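Local coordinates for siderophore periplasmic binding protein (PDB 5DH0) that probably binds the ferric siderophore fuscachelin outside the cell membrane and hands it to an iron-uptake transporter, at residues Ala140-Arg145 and Asn204-Ile210; Glu53-Glu57 and Arg290-Gln294; Ala199-Thr203 and Ala221-Gly226. One frame throughout, in Å; residues are numbered along the deposited sequence.

Overall arrangement
Interaction 1 joins the two lobes of this class III-type binding protein, and the other two contacts lie to either side of it. Its centre is about 14 Å from that of interaction 2 and about 13 Å from that of interaction 3. Arg145 of interaction 1 packs on interaction 2, where its CD comes within 3.4 Å of Tyr292 CE1. Glu209 and Trp206 pack on the strand end of interaction 3 through Thr203 and Val201. Interactions 2 and 3 do not touch: their centres are about 26 Å apart and their nearest atoms about 12 Å. In this family the ligand is held between the lobes, so interaction 1 probably borders the siderophore site.

Interaction 1 of 3, residues Ala140-Arg145 and Asn204-Ile210; sequences AGSGLR and NAWGGEI
Arg145 meets Glu209 end-on, NH1 and NH2 both converging on one carboxylate oxygen. Its NH2 is 3.1 Å from Glu209 OE1 and uses that oxygen's syn lone pair; its NH1, 3.3 Å from the same Glu209 OE1, comes from above the carboxylate plane. OE1 lies in the guanidinium plane, yet the two flat groups are turned 48° apart. Ser142 CA sits over the centre of one guanidinium face. With CG of Glu209 trans to the main-chain N (chi1 -161°) and the chain bent at chi2, CG passes 3.9 Å from Gly141 CA while the carboxylate turns to the arginine. This salt bridge spans the two lobes of a class III-type binding protein: helix 142-154 follows the parallel sheet of one lobe, helix 206-213 belongs to the other, and long helix 158-178 runs between them. Beside it the backbones meet, Trp206 N donating to Ala140 O at 2.9 Å in a nearly straight bond (170°). The indole lies with one face toward two methyls, both offset toward its rim: Ala140 CB, in a CH-pi contact 4.2 Å from the five-membered ring centroid, and Ala205 CB. Ala140 CB and Ala205 CB touch at 3.8 Å, and both methyls pack on Phe229.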
# COMPACT_ATOMS: atom_id res chain seq x y z
N ALA A 140 -15.28 0.22 -17.36
CA ALA A 140 -14.14 0.08 -18.24
C ALA A 140 -13.40 -1.20 -17.86
O ALA A 140 -12.20 -1.34 -18.12
CB ALA A 140 -13.23 1.30 -18.13
N GLY A 141 -14.11 -2.13 -17.22
CA GLY A 141 -13.54 -3.39 -16.76
C GLY A 141 -14.06 -4.58 -17.54
O GLY A 141 -14.03 -4.57 -18.77
N SER A 142 -14.54 -5.60 -16.83
CA SER A 142 -15.03 -6.80 -17.52
C SER A 142 -16.25 -6.50 -18.41
O SER A 142 -16.57 -7.28 -19.30
CB SER A 142 -15.35 -7.91 -16.52
OG SER A 142 -16.40 -7.54 -15.63
N GLY A 143 -16.92 -5.37 -18.19
CA GLY A 143 -18.04 -4.97 -19.03
C GLY A 143 -17.70 -4.89 -20.51
O GLY A 143 -18.51 -5.23 -21.37
N LEU A 144 -16.48 -4.45 -20.81
CA LEU A 144 -15.97 -4.31 -22.16
C LEU A 144 -15.80 -5.64 -22.89
O LEU A 144 -16.41 -5.87 -23.94
CB LEU A 144 -14.62 -3.58 -22.14
CG LEU A 144 -14.61 -2.07 -22.33
CD1 LEU A 144 -13.18 -1.52 -22.19
CD2 LEU A 144 -15.18 -1.73 -23.69
N ARG A 145 -14.97 -6.52 -22.33
CA ARG A 145 -14.64 -7.75 -23.02
C ARG A 145 -15.88 -8.65 -23.08
O ARG A 145 -16.00 -9.49 -23.98
CB ARG A 145 -13.46 -8.46 -22.35
CG ARG A 145 -13.64 -8.79 -20.87
CD ARG A 145 -12.33 -9.35 -20.30
NE ARG A 145 -12.40 -9.55 -18.85
CZ ARG A 145 -12.00 -8.65 -17.96
NH1 ARG A 145 -11.48 -7.49 -18.34
NH2 ARG A 145 -12.12 -8.93 -16.67
N ASN A 204 -10.73 -0.79 -11.28
CA ASN A 204 -11.94 -1.03 -12.05
C ASN A 204 -11.81 -0.79 -13.55
O ASN A 204 -12.81 -0.75 -14.25
CB ASN A 204 -13.08 -0.16 -11.50
CG ASN A 204 -12.78 1.34 -11.60
OD1 ASN A 204 -11.65 1.76 -11.89
ND2 ASN A 204 -13.80 2.16 -11.35
N ALA A 205 -10.59 -0.60 -14.05
CA ALA A 205 -10.45 -0.22 -15.47
C ALA A 205 -9.24 -0.82 -16.17
O ALA A 205 -8.16 -0.94 -15.58
CB ALA A 205 -10.41 1.30 -15.59
N TRP A 206 -9.43 -1.21 -17.44
CA TRP A 206 -8.33 -1.57 -18.33
C TRP A 206 -7.39 -2.57 -17.66
O TRP A 206 -7.84 -3.46 -16.95
CB TRP A 206 -7.60 -0.30 -18.79
CG TRP A 206 -8.59 0.71 -19.34
CD1 TRP A 206 -9.56 0.46 -20.26
CD2 TRP A 206 -8.73 2.10 -18.99
NE1 TRP A 206 -10.29 1.60 -20.52
CE2 TRP A 206 -9.80 2.62 -19.75
CE3 TRP A 206 -8.04 2.96 -18.13
CZ2 TRP A 206 -10.20 3.95 -19.67
CZ3 TRP A 206 -8.45 4.29 -18.06
CH2 TRP A 206 -9.51 4.76 -18.82
N GLY A 207 -6.08 -2.40 -17.85
CA GLY A 207 -5.11 -3.31 -17.27
C GLY A 207 -5.14 -3.38 -15.76
O GLY A 207 -4.76 -4.41 -15.18
N GLY A 208 -5.58 -2.29 -15.12
CA GLY A 208 -5.67 -2.25 -13.66
C GLY A 208 -6.71 -3.24 -13.14
O GLY A 208 -6.55 -3.86 -12.10
N GLU A 209 -7.80 -3.37 -13.90
CA GLU A 209 -8.85 -4.29 -13.55
C GLU A 209 -8.38 -5.74 -13.71
O GLU A 209 -8.75 -6.60 -12.92
CB GLU A 209 -10.10 -4.02 -14.38
CG GLU A 209 -11.35 -4.62 -13.78
CD GLU A 209 -11.71 -5.99 -14.38
OE1 GLU A 209 -10.95 -6.47 -15.25
OE2 GLU A 209 -12.75 -6.58 -13.97
N ILE A 210 -7.55 -6.00 -14.72
CA ILE A 210 -7.02 -7.35 -14.91
C ILE A 210 -6.03 -7.72 -13.82
O ILE A 210 -6.07 -8.84 -13.31
CB ILE A 210 -6.37 -7.51 -16.29
CG1 ILE A 210 -7.47 -7.55 -17.34
CG2 ILE A 210 -5.61 -8.82 -16.37
CD1 ILE A 210 -6.99 -7.24 -18.71
O HOH W 1 -15.30 -0.20 -14.17
O HOH W 2 -14.84 -5.34 -13.74

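Interaction 2 of 3, residues Glu53-Glu57 and Arg290-Gln294; sequences EVVLE and RTYAQ
Glu53 and Arg290 both start with CG beside the backbone N, but the glutamate then folds at chi2 (71°) while the arginine runs out extended, and their charged ends meet. Arg290 NH1 donates to Glu53 OE2 at 2.8 Å in a salt bridge, arriving above the carboxylate plane, 48° out of it. One helical turn on, the extended Glu57 and Thr291 reach toward each other from opposite directions. The threonine hydroxyl, set between its own N and carbonyl carbon (chi1 67°), donates to the syn lone pair of Glu57 OE1, with OG1 2.6 Å from that oxygen. Thr291 is also the N-cap of helix 292-307: its OG1 accepts from Gln294 N at 3.2 Å, so one hydroxyl both caps a helix and grips the neighbouring one. Gln294 OE1 takes the Arg290 N-H at 2.9 Å, and a water joins Gln294 NE2 to Glu53 OE2. Nearer the backbones, Thr291 CG2 rests 3.8 Å from Glu53 CB. Glu57 OE2 forms a salt bridge with Arg160, which probably steadies the negative charge. Short helix 52-57 is thus tied to the start of helix 292-307, with Thr148 of helix 142-154 against Thr291 and Glu164 of helix 158-178 against Ala293.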
# COMPACT_ATOMS: atom_id res chain seq x y z
N GLU A 53 -12.86 -4.35 -33.35
CA GLU A 53 -12.17 -5.48 -32.71
C GLU A 53 -12.92 -6.79 -33.00
O GLU A 53 -12.31 -7.86 -33.12
CB GLU A 53 -12.06 -5.26 -31.20
CG GLU A 53 -11.10 -4.11 -30.81
CD GLU A 53 -11.63 -2.70 -31.14
OE1 GLU A 53 -12.80 -2.56 -31.58
OE2 GLU A 53 -10.86 -1.73 -30.97
N VAL A 54 -14.23 -6.70 -33.12
CA VAL A 54 -15.05 -7.88 -33.37
C VAL A 54 -14.86 -8.43 -34.78
O VAL A 54 -14.63 -9.63 -34.95
CB VAL A 54 -16.53 -7.59 -33.11
CG1 VAL A 54 -17.42 -8.76 -33.54
CG2 VAL A 54 -16.73 -7.28 -31.63
N VAL A 55 -14.96 -7.56 -35.78
CA VAL A 55 -14.83 -8.01 -37.16
C VAL A 55 -13.39 -8.47 -37.44
O VAL A 55 -13.18 -9.46 -38.16
CB VAL A 55 -15.29 -6.93 -38.20
CG1 VAL A 55 -16.79 -6.71 -38.11
CG2 VAL A 55 -14.52 -5.61 -38.04
N LEU A 56 -12.40 -7.79 -36.87
CA LEU A 56 -11.02 -8.24 -37.07
C LEU A 56 -10.81 -9.67 -36.55
O LEU A 56 -10.23 -10.50 -37.25
CB LEU A 56 -10.03 -7.28 -36.41
CG LEU A 56 -9.86 -5.95 -37.17
CD1 LEU A 56 -9.14 -4.90 -36.33
CD2 LEU A 56 -9.15 -6.16 -38.50
N GLU A 57 -11.29 -9.97 -35.35
CA GLU A 57 -11.05 -11.27 -34.74
C GLU A 57 -11.79 -12.38 -35.46
O GLU A 57 -11.34 -13.52 -35.48
CB GLU A 57 -11.44 -11.24 -33.26
CG GLU A 57 -10.44 -10.46 -32.40
CD GLU A 57 -10.85 -10.36 -30.94
OE1 GLU A 57 -9.97 -10.03 -30.11
OE2 GLU A 57 -12.04 -10.61 -30.60
N ARG A 290 -10.04 -4.84 -24.71
CA ARG A 290 -11.37 -4.72 -25.28
C ARG A 290 -12.01 -6.08 -25.55
O ARG A 290 -13.22 -6.17 -25.57
CB ARG A 290 -11.30 -3.89 -26.56
CG ARG A 290 -11.09 -2.41 -26.29
CD ARG A 290 -11.19 -1.61 -27.55
NE ARG A 290 -11.33 -0.18 -27.30
CZ ARG A 290 -11.78 0.69 -28.20
NH1 ARG A 290 -12.13 0.27 -29.40
NH2 ARG A 290 -11.88 1.98 -27.89
N THR A 291 -11.21 -7.12 -25.73
CA THR A 291 -11.73 -8.47 -25.97
C THR A 291 -11.06 -9.49 -25.05
O THR A 291 -10.05 -9.16 -24.39
CB THR A 291 -11.53 -8.91 -27.45
OG1 THR A 291 -10.12 -9.08 -27.70
CG2 THR A 291 -12.12 -7.87 -28.43
N TYR A 292 -11.57 -10.72 -25.02
CA TYR A 292 -10.95 -11.72 -24.15
C TYR A 292 -9.57 -12.09 -24.68
O TYR A 292 -8.66 -12.39 -23.91
CB TYR A 292 -11.85 -12.96 -23.97
CG TYR A 292 -12.84 -12.78 -22.81
CD1 TYR A 292 -12.40 -12.84 -21.50
CD2 TYR A 292 -14.18 -12.51 -23.04
CE1 TYR A 292 -13.27 -12.66 -20.44
CE2 TYR A 292 -15.06 -12.33 -21.98
CZ TYR A 292 -14.59 -12.41 -20.69
OH TYR A 292 -15.45 -12.23 -19.63
N ALA A 293 -9.40 -12.00 -26.00
CA ALA A 293 -8.09 -12.26 -26.59
C ALA A 293 -7.07 -11.19 -26.17
O ALA A 293 -5.91 -11.49 -25.89
CB ALA A 293 -8.19 -12.34 -28.10
N GLN A 294 -7.51 -9.94 -26.12
CA GLN A 294 -6.62 -8.87 -25.68
C GLN A 294 -6.32 -9.06 -24.20
O GLN A 294 -5.16 -8.97 -23.78
CB GLN A 294 -7.24 -7.50 -25.94
CG GLN A 294 -7.13 -7.06 -27.39
CD GLN A 294 -7.73 -5.70 -27.63
OE1 GLN A 294 -7.88 -4.90 -26.70
NE2 GLN A 294 -8.05 -5.41 -28.89
O HOH W 3 -8.20 -2.63 -29.65
O HOH W 4 -11.72 -12.38 -28.13

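Interaction 3 of 3, residues Ala199-Thr203 and Ala221-Gly226; sequences AVVNT and AQQPAG
The side-chain amides of Asn202 and Gln222 stand almost perpendicular, their planes 88° apart. The contact fastens the 3-10 segment that runs through 221-225 to the end of strand 197-201, which forms a beta-hairpin with strand 187-193 in the mixed sheet of one lobe of a class III-type binding protein. Ala225 CB lies over one face of the Asn202 amide, 3.9 Å from its CG, and Gln222 CB approaches its OD1. At the NH2 edge, Asn202 ND2 donates to Gly226 O at 2.9 Å, meeting that carbonyl from above its plane; the same nitrogen also bonds to Asn228 O. The Gln222 amide presents an edge to the strand: NE2 donates to Val201 O at 2.8 Å in its own plane, straight (166°) and on a carbonyl lone pair. A leucine in place of Gln222 would probably leave the Val201 carbonyl without this amide donor and weaken the hold of the turn on the strand end. Thr203 CG2 packs 3.5 Å from Gln222 OE1. A water donates to both Asn202 OD1 and Gln223 OE1, and Gln223 NE2 bonds to Glu101 O of the second subunit, so the turn also reaches the dimer interface. Farther up the strand the contact turns apolar, with Val200 CG2 3.8 Å from Ala221 CB.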
# COMPACT_ATOMS: atom_id res chain seq x y z
N ALA A 199 -1.26 9.60 -15.41
CA ALA A 199 -2.35 8.90 -14.77
C ALA A 199 -1.92 7.51 -14.23
O ALA A 199 -1.08 6.83 -14.83
CB ALA A 199 -3.50 8.78 -15.73
N VAL A 200 -2.48 7.14 -13.08
CA VAL A 200 -2.34 5.79 -12.50
C VAL A 200 -3.69 5.09 -12.60
O VAL A 200 -4.69 5.58 -12.07
CB VAL A 200 -1.87 5.83 -11.02
CG1 VAL A 200 -1.65 4.39 -10.49
CG2 VAL A 200 -0.61 6.69 -10.88
N VAL A 201 -3.73 3.95 -13.28
CA VAL A 201 -5.00 3.28 -13.56
C VAL A 201 -5.56 2.58 -12.31
O VAL A 201 -4.81 2.07 -11.48
CB VAL A 201 -4.84 2.28 -14.71
CG1 VAL A 201 -6.13 1.46 -14.95
CG2 VAL A 201 -4.43 3.05 -15.98
N ASN A 202 -6.88 2.61 -12.17
CA ASN A 202 -7.58 2.11 -11.01
C ASN A 202 -7.95 0.61 -11.13
O ASN A 202 -7.81 0.01 -12.21
CB ASN A 202 -8.84 2.97 -10.79
CG ASN A 202 -9.33 2.96 -9.33
OD1 ASN A 202 -8.61 2.55 -8.41
ND2 ASN A 202 -10.54 3.44 -9.12
N THR A 203 -8.41 0.01 -10.04
CA THR A 203 -8.74 -1.43 -10.02
C THR A 203 -9.96 -1.79 -10.87
O THR A 203 -10.20 -2.95 -11.15
CB THR A 203 -9.01 -1.92 -8.59
OG1 THR A 203 -10.12 -1.18 -8.06
CG2 THR A 203 -7.77 -1.71 -7.70
N ALA A 221 -1.25 4.91 -5.14
CA ALA A 221 -1.47 6.01 -6.06
C ALA A 221 -2.85 5.93 -6.72
O ALA A 221 -3.40 6.95 -7.11
CB ALA A 221 -0.37 6.05 -7.12
N GLN A 222 -3.41 4.72 -6.84
CA GLN A 222 -4.79 4.57 -7.31
C GLN A 222 -5.83 5.22 -6.43
O GLN A 222 -6.88 5.66 -6.91
CB GLN A 222 -5.20 3.11 -7.42
CG GLN A 222 -4.30 2.24 -8.21
CD GLN A 222 -4.79 0.83 -8.19
OE1 GLN A 222 -4.95 0.24 -7.11
NE2 GLN A 222 -5.07 0.27 -9.37
N GLN A 223 -5.59 5.25 -5.13
CA GLN A 223 -6.66 5.61 -4.19
C GLN A 223 -7.40 6.93 -4.45
O GLN A 223 -8.62 6.96 -4.35
CB GLN A 223 -6.10 5.57 -2.77
CG GLN A 223 -5.76 4.14 -2.33
CD GLN A 223 -6.91 3.16 -2.64
OE1 GLN A 223 -6.86 2.40 -3.62
NE2 GLN A 223 -7.94 3.18 -1.80
N PRO A 224 -6.69 8.03 -4.81
CA PRO A 224 -7.46 9.26 -5.05
C PRO A 224 -8.47 9.15 -6.20
O PRO A 224 -9.27 10.05 -6.37
CB PRO A 224 -6.38 10.31 -5.38
CG PRO A 224 -5.16 9.79 -4.71
CD PRO A 224 -5.24 8.29 -4.83
N ALA A 225 -8.43 8.07 -6.97
CA ALA A 225 -9.35 7.94 -8.09
C ALA A 225 -10.78 7.69 -7.62
O ALA A 225 -11.72 7.93 -8.38
CB ALA A 225 -8.89 6.82 -9.02
N GLY A 226 -10.95 7.21 -6.39
CA GLY A 226 -12.26 6.72 -5.94
C GLY A 226 -12.86 5.69 -6.90
O GLY A 226 -12.30 4.60 -7.07
O HOH W 5 -9.10 1.84 -5.41